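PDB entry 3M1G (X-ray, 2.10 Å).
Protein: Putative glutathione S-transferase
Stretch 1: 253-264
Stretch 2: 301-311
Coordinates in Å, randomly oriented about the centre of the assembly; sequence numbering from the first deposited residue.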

ATOM      1  N   VAL A 253       7.286  -9.245   8.249  1.00 20.96           N
ATOM      2  CA  VAL A 253       6.436  -8.671   9.280  1.00 20.50           C
ATOM      3  C   VAL A 253       6.378  -7.130   9.258  1.00 20.42           C
ATOM      4  O   VAL A 253       5.431  -6.529   9.782  1.00 19.93           O
ATOM      5  N   ARG A 254       7.359  -6.508   8.614  1.00 20.44           N
ATOM      6  CA  ARG A 254       7.417  -5.086   8.437  1.00 20.00           C
ATOM      7  C   ARG A 254       6.922  -4.667   7.048  1.00 19.92           C
ATOM      8  O   ARG A 254       6.884  -3.475   6.721  1.00 19.93           O
ATOM      9  N   PHE A 255       6.575  -5.627   6.221  1.00 20.63           N
ATOM     10  CA  PHE A 255       6.287  -5.319   4.819  1.00 21.02           C
ATOM     11  C   PHE A 255       5.020  -4.496   4.573  1.00 20.86           C
ATOM     12  O   PHE A 255       5.097  -3.364   4.074  1.00 20.64           O
ATOM     13  N   ASP A 256       3.863  -5.035   4.918  1.00 22.27           N
ATOM     14  CA  ASP A 256       2.639  -4.281   4.696  1.00 22.22           C
ATOM     15  C   ASP A 256       2.619  -3.008   5.539  1.00 22.47           C
ATOM     16  O   ASP A 256       2.145  -1.938   5.068  1.00 21.23           O
ATOM     17  N   ALA A 257       3.167  -3.082   6.751  1.00 21.00           N
ATOM     18  CA  ALA A 257       3.173  -1.940   7.670  1.00 20.88           C
ATOM     19  C   ALA A 257       4.044  -0.758   7.214  1.00 20.97           C
ATOM     20  O   ALA A 257       3.701   0.402   7.480  1.00 20.96           O
ATOM     21  N   VAL A 258       5.170  -1.042   6.557  1.00 21.37           N
ATOM     22  CA  VAL A 258       6.166  -0.011   6.233  1.00 21.00           C
ATOM     23  C   VAL A 258       6.699  -0.095   4.804  1.00 20.76           C
ATOM     24  O   VAL A 258       6.580   0.841   4.033  1.00 22.13           O
ATOM     25  N   TYR A 259       7.280  -1.212   4.436  1.00 20.25           N
ATOM     26  CA  TYR A 259       8.006  -1.282   3.159  1.00 19.60           C
ATOM     27  C   TYR A 259       7.101  -1.103   1.952  1.00 18.87           C
ATOM     28  O   TYR A 259       7.493  -0.517   0.946  1.00 19.75           O
ATOM     29  N   HIS A 260       5.901  -1.632   2.039  1.00 19.65           N
ATOM     30  CA  HIS A 260       4.895  -1.532   0.958  1.00 18.45           C
ATOM     31  C   HIS A 260       4.712  -0.100   0.461  1.00 18.85           C
ATOM     32  O   HIS A 260       4.789   0.144  -0.741  1.00 18.49           O
ATOM     33  N   GLY A 261       4.439   0.832   1.379  1.00 19.48           N
ATOM     34  CA  GLY A 261       4.248   2.243   1.047  1.00 19.36           C
ATOM     35  C   GLY A 261       5.506   3.124   1.191  1.00 19.94           C
ATOM     36  O   GLY A 261       5.974   3.714   0.220  1.00 19.66           O
ATOM     37  N   HIS A 262       6.045   3.194   2.407  1.00 19.97           N
ATOM     38  CA  HIS A 262       7.211   4.026   2.729  1.00 20.12           C
ATOM     39  C   HIS A 262       8.393   3.783   1.789  1.00 19.79           C
ATOM     40  O   HIS A 262       8.980   4.740   1.303  1.00 20.90           O
ATOM     41  N   PHE A 263       8.707   2.515   1.516  1.00 19.94           N
ATOM     42  CA  PHE A 263       9.797   2.139   0.587  1.00 20.34           C
ATOM     43  C   PHE A 263       9.322   1.821  -0.839  1.00 20.84           C
ATOM     44  O   PHE A 263      10.116   1.338  -1.674  1.00 21.65           O
ATOM     45  N   LYS A 264       8.041   2.079  -1.120  1.00 21.43           N
ATOM     46  CA  LYS A 264       7.471   1.928  -2.471  1.00 21.26           C
ATOM     47  C   LYS A 264       7.650   0.525  -3.034  1.00 21.13           C
ATOM     48  O   LYS A 264       7.738   0.351  -4.238  1.00 20.44           O
ATOM     49  N   HIS A 301       9.367   4.461  13.819  1.00 24.47           N
ATOM     50  CA  HIS A 301      10.770   4.642  13.485  1.00 25.20           C
ATOM     51  C   HIS A 301      10.925   5.018  12.006  1.00 24.62           C
ATOM     52  O   HIS A 301      11.569   5.993  11.653  1.00 24.86           O
ATOM     53  N   TYR A 302      10.302   4.256  11.140  1.00 24.18           N
ATOM     54  CA  TYR A 302      10.540   4.449   9.716  1.00 23.93           C
ATOM     55  C   TYR A 302       9.918   5.759   9.245  1.00 22.68           C
ATOM     56  O   TYR A 302      10.577   6.564   8.583  1.00 21.93           O
ATOM     57  N   TYR A 303       8.652   5.961   9.595  1.00 22.30           N
ATOM     58  CA  TYR A 303       7.858   7.069   9.042  1.00 21.81           C
ATOM     59  C   TYR A 303       8.250   8.410   9.654  1.00 22.88           C
ATOM     60  O   TYR A 303       8.099   9.450   8.991  1.00 22.28           O
ATOM     61  N   ILE A 304       8.726   8.415  10.906  1.00 22.93           N
ATOM     62  CA  ILE A 304       9.122   9.679  11.562  1.00 23.70           C
ATOM     63  C   ILE A 304      10.595  10.008  11.308  1.00 24.74           C
ATOM     64  O   ILE A 304      10.935  11.107  10.959  1.00 25.25           O
ATOM     65  N   THR A 305      11.445   9.012  11.417  1.00 26.08           N
ATOM     66  CA  THR A 305      12.894   9.173  11.286  1.00 27.65           C
ATOM     67  C   THR A 305      13.411   9.432   9.881  1.00 27.07           C
ATOM     68  O   THR A 305      14.397  10.128   9.728  1.00 26.43           O
ATOM     69  N   HIS A 306      12.771   8.864   8.859  1.00 26.88           N
ATOM     70  CA  HIS A 306      13.276   8.989   7.498  1.00 26.61           C
ATOM     71  C   HIS A 306      12.643  10.205   6.828  1.00 27.22           C
ATOM     72  O   HIS A 306      11.819  10.083   5.881  1.00 26.58           O
ATOM     73  N   ALA A 307      13.040  11.374   7.328  1.00 26.57           N
ATOM     74  CA  ALA A 307      12.514  12.649   6.896  1.00 27.36           C
ATOM     75  C   ALA A 307      12.903  12.999   5.452  1.00 27.84           C
ATOM     76  O   ALA A 307      12.193  13.755   4.790  1.00 28.10           O
ATOM     77  N   GLU A 308      13.997  12.438   4.950  1.00 28.73           N
ATOM     78  CA  GLU A 308      14.353  12.612   3.542  1.00 30.54           C
ATOM     79  C   GLU A 308      13.383  11.899   2.571  1.00 29.42           C
ATOM     80  O   GLU A 308      13.285  12.304   1.424  1.00 29.70           O
ATOM     81  N   ILE A 309      12.683  10.860   3.033  1.00 27.83           N
ATOM     82  CA  ILE A 309      11.650  10.157   2.261  1.00 27.45           C
ATOM     83  C   ILE A 309      10.222  10.653   2.569  1.00 26.38           C
ATOM     84  O   ILE A 309       9.386  10.787   1.651  1.00 25.68           O
ATOM     85  N   ASN A 310       9.965  10.929   3.854  1.00 25.10           N
ATOM     86  CA  ASN A 310       8.656  11.324   4.400  1.00 23.69           C
ATOM     87  C   ASN A 310       8.750  12.607   5.237  1.00 23.15           C
ATOM     88  O   ASN A 310       8.646  12.554   6.456  1.00 22.41           O
ATOM     89  N   PRO A 311       8.897  13.777   4.584  1.00 23.51           N
ATOM     90  CA  PRO A 311       9.144  15.003   5.333  1.00 23.62           C
ATOM     91  C   PRO A 311       8.032  15.414   6.280  1.00 24.16           C
ATOM     92  O   PRO A 311       8.297  16.141   7.230  1.00 24.35           O
TER

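Which side chains fill the space between the two stretches? The helices at 255-259 and 301-305 run nearly parallel, at 14°, but their axes stay 10.6 Å apart, a gap wide enough for large side chains. Val258, His262, Tyr302, His306 and Ile309 all direct their CA-to-CB bonds toward the other stretch. Val258 (chi1 t) sets CG1 3.5 Å from CG of Tyr302, while its CG2 lies 4.1 Å from CE2 of Tyr303. Ile309, m then t, brings CD1 within 3.9 Å of CE1 of Phe263.

How do the aromatic rings meet? Tyr302 (chi1 m) is central to two offset edge-to-face pairs: it receives the edge of Tyr259 on its face, with planes at 89°, and turns its own edge toward the face of Phe263. Tyr259 and Phe263, both m, start away and sideways respectively, yet their ends come nearer. His262 (chi1 t) points an edge at the face of Tyr303, with centroids 4.8 Å apart.

Where are the direct polar links? His262 NE2 and His306 ND1 share a hydrogen bond of 3.1 Å, for which either could be the donor. The two imidazoles meet rim to rim, their planes only 14° apart, so the nitrogens face each other almost in line. The carbonyl O of Tyr302 is also close to His262 NE2, at 3.2 Å, but the angle is too poor for a bond. Tyr259 OH lies 3.3 Å from Tyr302 OH, within hydrogen-bonding distance.

What do the waters add? Water 1 lies 3.1 Å from Tyr303 OH and accepts from Gly261 N at 3.0 Å while donating to Asp256 O, also at 3.0 Å. It thus ties the tyrosine to the backbone of the first stretch. Water 2 donates to Ala257 O at 2.9 Å and makes a weak bond with Tyr303 OH at 3.4 Å.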

ATOM      1  CB  VAL A 253       6.813  -9.204  10.658  1.00 21.14           C
ATOM      2  CG1 VAL A 253       8.033  -8.443  11.256  1.00 18.62           C
ATOM      3  CG2 VAL A 253       5.595  -9.188  11.580  1.00 19.23           C
ATOM      4  CB  ARG A 254       8.861  -4.581   8.618  1.00 20.60           C
ATOM      5  CG  ARG A 254       9.371  -4.639  10.045  1.00 20.47           C
ATOM      6  CD  ARG A 254      10.891  -4.493  10.141  1.00 20.33           C
ATOM      7  NE  ARG A 254      11.261  -4.411  11.550  1.00 19.54           N
ATOM      8  CZ  ARG A 254      11.280  -5.459  12.385  1.00 20.30           C
ATOM      9  NH1 ARG A 254      11.009  -6.662  11.939  1.00 19.09           N
ATOM     10  NH2 ARG A 254      11.571  -5.290  13.675  1.00 19.90           N
ATOM     11  CB  PHE A 255       6.282  -6.571   3.959  1.00 20.50           C
ATOM     12  CG  PHE A 255       6.425  -6.279   2.502  1.00 20.03           C
ATOM     13  CD1 PHE A 255       5.308  -5.995   1.728  1.00 21.68           C
ATOM     14  CD2 PHE A 255       7.649  -6.282   1.917  1.00 21.14           C
ATOM     15  CE1 PHE A 255       5.425  -5.734   0.374  1.00 23.72           C
ATOM     16  CE2 PHE A 255       7.798  -6.024   0.562  1.00 23.41           C
ATOM     17  CZ  PHE A 255       6.644  -5.760  -0.225  1.00 23.91           C
ATOM     18  CB  ASP A 256       1.386  -5.137   4.954  1.00 23.29           C
ATOM     19  CG  ASP A 256       1.189  -6.240   3.899  1.00 24.73           C
ATOM     20  OD1 ASP A 256       1.926  -6.228   2.886  1.00 21.62           O
ATOM     21  OD2 ASP A 256       0.305  -7.120   4.099  1.00 25.77           O
ATOM     22  CB  ALA A 257       3.590  -2.377   9.107  1.00 20.08           C
ATOM     23  CB  VAL A 258       7.391  -0.046   7.184  1.00 21.81           C
ATOM     24  CG1 VAL A 258       8.475   0.910   6.653  1.00 18.71           C
ATOM     25  CG2 VAL A 258       6.979   0.331   8.613  1.00 20.15           C
ATOM     26  CB  TYR A 259       8.743  -2.610   3.024  1.00 19.68           C
ATOM     27  CG  TYR A 259       9.766  -2.916   4.145  1.00 20.39           C
ATOM     28  CD1 TYR A 259      10.545  -1.919   4.722  1.00 21.32           C
ATOM     29  CD2 TYR A 259       9.932  -4.222   4.617  1.00 21.06           C
ATOM     30  CE1 TYR A 259      11.485  -2.223   5.721  1.00 20.40           C
ATOM     31  CE2 TYR A 259      10.843  -4.528   5.603  1.00 19.93           C
ATOM     32  CZ  TYR A 259      11.631  -3.533   6.141  1.00 20.38           C
ATOM     33  OH  TYR A 259      12.552  -3.829   7.097  1.00 23.22           O
ATOM     34  CB  HIS A 260       3.552  -2.139   1.435  1.00 18.85           C
ATOM     35  CG  HIS A 260       2.487  -2.169   0.380  1.00 18.18           C
ATOM     36  ND1 HIS A 260       1.716  -1.060   0.083  1.00 18.01           N
ATOM     37  CD2 HIS A 260       2.108  -3.142  -0.490  1.00 17.97           C
ATOM     38  CE1 HIS A 260       0.924  -1.343  -0.953  1.00 17.95           C
ATOM     39  NE2 HIS A 260       1.101  -2.622  -1.284  1.00 17.75           N
ATOM     40  CB  HIS A 262       7.614   3.776   4.187  1.00 19.96           C
ATOM     41  CG  HIS A 262       8.716   4.658   4.690  1.00 20.99           C
ATOM     42  ND1 HIS A 262       8.600   6.032   4.774  1.00 20.69           N
ATOM     43  CD2 HIS A 262       9.942   4.348   5.196  1.00 24.33           C
ATOM     44  CE1 HIS A 262       9.708   6.529   5.305  1.00 24.55           C
ATOM     45  NE2 HIS A 262      10.540   5.528   5.572  1.00 24.59           N
ATOM     46  CB  PHE A 263      10.578   0.929   1.145  1.00 20.63           C
ATOM     47  CG  PHE A 263      11.516   1.251   2.301  1.00 20.52           C
ATOM     48  CD1 PHE A 263      11.734   2.548   2.726  1.00 21.32           C
ATOM     49  CD2 PHE A 263      12.263   0.252   2.874  1.00 20.98           C
ATOM     50  CE1 PHE A 263      12.661   2.834   3.741  1.00 24.00           C
ATOM     51  CE2 PHE A 263      13.200   0.546   3.912  1.00 22.39           C
ATOM     52  CZ  PHE A 263      13.362   1.836   4.343  1.00 20.84           C
ATOM     53  CB  LYS A 264       8.079   2.969  -3.415  1.00 22.17           C
ATOM     54  CG  LYS A 264       7.897   4.441  -2.941  1.00 22.42           C
ATOM     55  CD  LYS A 264       8.325   5.441  -4.016  1.00 22.22           C
ATOM     56  CE  LYS A 264       7.970   6.890  -3.647  1.00 23.87           C
ATOM     57  NZ  LYS A 264       8.764   7.446  -2.508  1.00 23.45           N
ATOM     58  CB  HIS A 301      11.599   3.401  13.762  1.00 26.03           C
ATOM     59  CG  HIS A 301      12.975   3.492  13.179  1.00 27.36           C
ATOM     60  ND1 HIS A 301      13.963   4.271  13.742  1.00 27.73           N
ATOM     61  CD2 HIS A 301      13.499   2.983  12.038  1.00 28.89           C
ATOM     62  CE1 HIS A 301      15.039   4.234  12.974  1.00 27.84           C
ATOM     63  NE2 HIS A 301      14.785   3.461  11.934  1.00 27.64           N
ATOM     64  CB  TYR A 302       9.968   3.265   8.929  1.00 24.30           C
ATOM     65  CG  TYR A 302      10.851   2.061   8.945  1.00 26.46           C
ATOM     66  CD1 TYR A 302      10.756   1.123   9.967  1.00 29.36           C
ATOM     67  CD2 TYR A 302      11.801   1.861   7.951  1.00 27.77           C
ATOM     68  CE1 TYR A 302      11.558   0.008   9.991  1.00 28.60           C
ATOM     69  CE2 TYR A 302      12.627   0.750   7.958  1.00 30.53           C
ATOM     70  CZ  TYR A 302      12.517  -0.174   9.007  1.00 30.88           C
ATOM     71  OH  TYR A 302      13.306  -1.313   9.031  1.00 32.53           O
ATOM     72  CB  TYR A 303       6.343   6.834   9.209  1.00 21.33           C
ATOM     73  CG  TYR A 303       5.740   5.893   8.193  1.00 21.01           C
ATOM     74  CD1 TYR A 303       5.425   6.335   6.903  1.00 23.03           C
ATOM     75  CD2 TYR A 303       5.497   4.550   8.495  1.00 20.28           C
ATOM     76  CE1 TYR A 303       4.842   5.462   5.946  1.00 19.66           C
ATOM     77  CE2 TYR A 303       4.907   3.683   7.541  1.00 19.04           C
ATOM     78  CZ  TYR A 303       4.606   4.161   6.275  1.00 19.91           C
ATOM     79  OH  TYR A 303       4.051   3.339   5.337  1.00 22.49           O
ATOM     80  CB  ILE A 304       8.854   9.654  13.074  1.00 24.38           C
ATOM     81  CG1 ILE A 304       7.342   9.570  13.318  1.00 24.27           C
ATOM     82  CG2 ILE A 304       9.434  10.916  13.771  1.00 24.25           C
ATOM     83  CD1 ILE A 304       6.972   9.374  14.810  1.00 26.53           C
ATOM     84  CB  THR A 305      13.545   7.874  11.850  1.00 27.81           C
ATOM     85  OG1 THR A 305      13.380   7.925  13.264  1.00 30.49           O
ATOM     86  CG2 THR A 305      14.986   7.678  11.450  1.00 30.84           C
ATOM     87  CB  HIS A 306      13.015   7.725   6.679  1.00 27.10           C
ATOM     88  CG  HIS A 306      13.708   6.506   7.196  1.00 27.64           C
ATOM     89  ND1 HIS A 306      13.282   5.228   6.902  1.00 28.26           N
ATOM     90  CD2 HIS A 306      14.783   6.367   8.010  1.00 27.95           C
ATOM     91  CE1 HIS A 306      14.074   4.355   7.502  1.00 29.31           C
ATOM     92  NE2 HIS A 306      14.994   5.020   8.177  1.00 27.45           N
ATOM     93  CB  ALA A 307      12.965  13.765   7.874  1.00 27.01           C
ATOM     94  CB  GLU A 308      15.805  12.167   3.262  1.00 32.06           C
ATOM     95  CG  GLU A 308      16.257  12.311   1.759  1.00 37.67           C
ATOM     96  CD  GLU A 308      16.109  13.740   1.170  1.00 44.09           C
ATOM     97  OE1 GLU A 308      16.980  14.571   1.571  1.00 48.51           O
ATOM     98  OE2 GLU A 308      15.170  14.023   0.310  1.00 43.98           O
ATOM     99  CB  ILE A 309      11.684   8.657   2.571  1.00 28.41           C
ATOM    100  CG1 ILE A 309      13.024   8.052   2.186  1.00 30.16           C
ATOM    101  CG2 ILE A 309      10.553   7.907   1.842  1.00 29.68           C
ATOM    102  CD1 ILE A 309      13.040   6.527   2.515  1.00 33.38           C
ATOM    103  CB  ASN A 310       8.116  10.176   5.275  1.00 22.89           C
ATOM    104  CG  ASN A 310       6.658  10.388   5.736  1.00 23.13           C
ATOM    105  OD1 ASN A 310       5.806  10.864   4.964  1.00 19.90           O
ATOM    106  ND2 ASN A 310       6.364  10.014   6.996  1.00 16.75           N
ATOM    107  CB  PRO A 311       9.320  16.072   4.236  1.00 24.24           C
ATOM    108  CG  PRO A 311       8.802  15.456   2.993  1.00 23.63           C
ATOM    109  CD  PRO A 311       9.084  13.994   3.145  1.00 23.20           C
TER
HETATM  110  O   HOH W   1       3.341   0.607   4.160  1.00 24.09           O
HETATM  111  O   HOH W   2       1.386   2.063   7.093  1.00 28.19           O